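PDB 4ACV: prophage lambdalm01, antigen B from Listeria monocytogenes, which probably acts as, or derives from, a phage tail terminator, the ring-forming protein that caps the finished tail tube. Local coordinates for residues I62-D70 with V105-A113. Numbering follows the deposited sequence.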
# COMPACT_ATOMS: atom_id res chain seq x y z
N ILE B 62 5.53 21.53 3.48
CA ILE B 62 5.63 22.84 2.87
C ILE B 62 5.91 22.70 1.39
O ILE B 62 6.89 22.06 1.00
CB ILE B 62 6.73 23.69 3.51
CG1 ILE B 62 6.48 23.84 5.00
CG2 ILE B 62 6.81 25.04 2.82
CD1 ILE B 62 5.18 24.56 5.32
N HIS B 63 5.03 23.28 0.57
CA HIS B 63 5.19 23.29 -0.88
C HIS B 63 5.70 24.65 -1.35
O HIS B 63 4.99 25.64 -1.25
CB HIS B 63 3.87 22.98 -1.58
CG HIS B 63 3.39 21.59 -1.33
ND1 HIS B 63 3.74 20.52 -2.13
CD2 HIS B 63 2.58 21.08 -0.37
CE1 HIS B 63 3.17 19.43 -1.68
NE2 HIS B 63 2.45 19.74 -0.61
N HIS B 64 6.93 24.67 -1.84
CA HIS B 64 7.57 25.90 -2.31
C HIS B 64 7.78 25.86 -3.83
O HIS B 64 8.69 25.19 -4.32
CB HIS B 64 8.90 26.10 -1.57
CG HIS B 64 9.50 27.46 -1.73
ND1 HIS B 64 8.79 28.62 -1.49
CD2 HIS B 64 10.75 27.86 -2.06
CE1 HIS B 64 9.58 29.67 -1.69
NE2 HIS B 64 10.77 29.23 -2.03
N TYR B 65 6.92 26.57 -4.57
CA TYR B 65 7.05 26.68 -6.03
C TYR B 65 7.72 27.97 -6.43
O TYR B 65 7.31 29.05 -6.01
CB TYR B 65 5.68 26.65 -6.71
CG TYR B 65 4.91 25.37 -6.55
CD1 TYR B 65 4.16 25.12 -5.40
CD2 TYR B 65 4.89 24.42 -7.56
CE1 TYR B 65 3.43 23.95 -5.26
CE2 TYR B 65 4.17 23.24 -7.43
CZ TYR B 65 3.44 23.01 -6.27
OH TYR B 65 2.71 21.85 -6.13
N THR B 66 8.74 27.87 -7.27
CA THR B 66 9.48 29.04 -7.72
C THR B 66 9.81 28.89 -9.20
O THR B 66 9.80 27.78 -9.73
CB THR B 66 10.79 29.18 -6.95
OG1 THR B 66 11.42 27.89 -6.88
CG2 THR B 66 10.52 29.66 -5.54
N ASN B 67 10.10 30.01 -9.84
CA ASN B 67 10.51 30.00 -11.25
C ASN B 67 11.78 29.20 -11.51
O ASN B 67 12.03 28.75 -12.63
CB ASN B 67 10.70 31.44 -11.73
CG ASN B 67 9.40 32.16 -11.91
OD1 ASN B 67 9.34 33.38 -11.77
ND2 ASN B 67 8.35 31.41 -12.21
N GLU B 68 12.60 29.05 -10.48
CA GLU B 68 13.85 28.30 -10.58
C GLU B 68 14.34 27.90 -9.19
O GLU B 68 13.74 28.26 -8.18
CB GLU B 68 14.90 29.13 -11.30
CG GLU B 68 15.37 30.31 -10.51
CD GLU B 68 16.26 31.20 -11.34
OE1 GLU B 68 16.09 31.23 -12.58
OE2 GLU B 68 17.14 31.88 -10.76
N GLN B 69 15.43 27.13 -9.13
CA GLN B 69 15.99 26.70 -7.86
C GLN B 69 16.09 27.84 -6.85
O GLN B 69 16.55 28.93 -7.18
CB GLN B 69 17.35 26.02 -8.04
CG GLN B 69 17.26 24.59 -8.51
CD GLN B 69 18.61 23.98 -8.84
OE1 GLN B 69 18.81 23.46 -9.93
NE2 GLN B 69 19.53 24.05 -7.89
N ASP B 70 15.65 27.57 -5.63
CA ASP B 70 15.63 28.58 -4.59
C ASP B 70 16.01 27.94 -3.26
O ASP B 70 15.17 27.76 -2.37
CB ASP B 70 14.25 29.23 -4.52
CG ASP B 70 14.14 30.28 -3.43
OD1 ASP B 70 15.20 30.72 -2.93
OD2 ASP B 70 13.01 30.65 -3.06
N VAL B 105 11.31 18.77 -7.66
CA VAL B 105 10.91 18.30 -8.97
C VAL B 105 10.45 19.43 -9.89
O VAL B 105 9.88 20.42 -9.44
CB VAL B 105 9.82 17.19 -8.84
CG1 VAL B 105 8.58 17.75 -8.17
CG2 VAL B 105 9.47 16.60 -10.19
N LYS B 106 10.71 19.28 -11.18
CA LYS B 106 10.22 20.22 -12.19
C LYS B 106 8.77 19.93 -12.56
O LYS B 106 8.41 18.79 -12.86
CB LYS B 106 11.11 20.17 -13.43
CG LYS B 106 10.51 20.85 -14.67
CD LYS B 106 11.51 20.82 -15.83
CE LYS B 106 10.98 21.54 -17.07
NZ LYS B 106 9.68 20.97 -17.49
N GLU B 107 7.94 20.97 -12.54
CA GLU B 107 6.55 20.85 -12.97
C GLU B 107 6.18 21.94 -13.97
O GLU B 107 5.98 23.09 -13.60
CB GLU B 107 5.60 20.88 -11.77
CG GLU B 107 5.62 19.59 -10.99
CD GLU B 107 4.72 19.64 -9.78
OE1 GLU B 107 3.85 20.54 -9.73
OE2 GLU B 107 4.89 18.78 -8.88
N ASN B 108 6.07 21.55 -15.24
CA ASN B 108 5.89 22.52 -16.31
C ASN B 108 7.04 23.51 -16.29
O ASN B 108 8.17 23.18 -16.65
CB ASN B 108 4.55 23.24 -16.16
N THR B 109 6.76 24.72 -15.84
CA THR B 109 7.76 25.78 -15.83
C THR B 109 8.16 26.18 -14.41
O THR B 109 8.82 27.19 -14.20
CB THR B 109 7.26 27.01 -16.62
OG1 THR B 109 5.89 27.28 -16.28
CG2 THR B 109 7.36 26.75 -18.13
N LEU B 110 7.76 25.39 -13.43
CA LEU B 110 8.09 25.70 -12.04
C LEU B 110 9.00 24.65 -11.43
O LEU B 110 8.98 23.48 -11.82
CB LEU B 110 6.82 25.86 -11.19
CG LEU B 110 5.89 27.01 -11.60
CD1 LEU B 110 4.51 26.90 -10.95
CD2 LEU B 110 6.54 28.37 -11.31
N ILE B 111 9.82 25.08 -10.49
CA ILE B 111 10.53 24.17 -9.60
C ILE B 111 9.68 23.94 -8.32
O ILE B 111 9.34 24.88 -7.59
CB ILE B 111 11.93 24.71 -9.25
CG1 ILE B 111 12.75 24.91 -10.53
CG2 ILE B 111 12.64 23.78 -8.27
CD1 ILE B 111 12.90 23.67 -11.38
N HIS B 112 9.30 22.70 -8.09
CA HIS B 112 8.45 22.38 -6.97
C HIS B 112 9.27 21.73 -5.87
O HIS B 112 9.80 20.64 -6.04
CB HIS B 112 7.31 21.46 -7.42
CG HIS B 112 6.42 21.00 -6.30
ND1 HIS B 112 5.50 19.99 -6.44
CD2 HIS B 112 6.33 21.43 -5.01
CE1 HIS B 112 4.88 19.81 -5.29
NE2 HIS B 112 5.36 20.67 -4.41
N ALA B 113 9.38 22.42 -4.74
CA ALA B 113 10.06 21.88 -3.57
C ALA B 113 9.07 21.52 -2.47
O ALA B 113 8.22 22.31 -2.09
CB ALA B 113 11.10 22.85 -3.04
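The rings of Tyr65 and His112 lie almost flat on each other in an offset stack, with centroids 4.0 Å apart and planes 16° from parallel. They belong to a non-hydrogen-bonded pair of the antiparallel sheet, where strand 55-66 runs beside strand 110-122. His112 CG stands anti to the backbone N (chi1 176°), which brings the ring under the tyrosine. Tyr65 CE2 lies 3.4 Å from His112 CG. The imidazole is also gripped at its edge from two directions. His63 ND1 and His112 NE2 share a nearly straight hydrogen bond of 2.8 Å. His112 ND1 donates to Glu107 OE2 at 2.8 Å, meeting the carboxylate from above its plane. The three rings are tightly packed and buried, and Met39 and Val33 add apolar cover to Tyr65.

The side chains of His64, Thr66, Ile111 and Ala113 point to the other face, where Ala113 CB sits 3.6 Å from His64 O. Paired backbone hydrogen bonds, Thr66 with Ile111 and His64 with Ala113, hold the strands together. Beyond Thr66 the contact loosens toward solvent. There Glu68 CA rests 3.6 Å from Ile111 CG1, and Asn67 ND2 only brushes Leu110 CD2. Thr66 OG1 donates to Glu68 O at 2.7 Å and ties the exposed bend back to the strand. Farther on, Asp70 accepts a bond from His64 NE2 and caps helix 71-82.

His63 NE2 also bonds to Glu41. A hydrogen-bonded chain Glu41-His63-His112-Glu107 results, buried at the histidines; its Glu107 end is partly exposed and less well ordered. The carboxylates would probably favour a positive charge on one imidazole; the bond between the two lets only one carry it at a time.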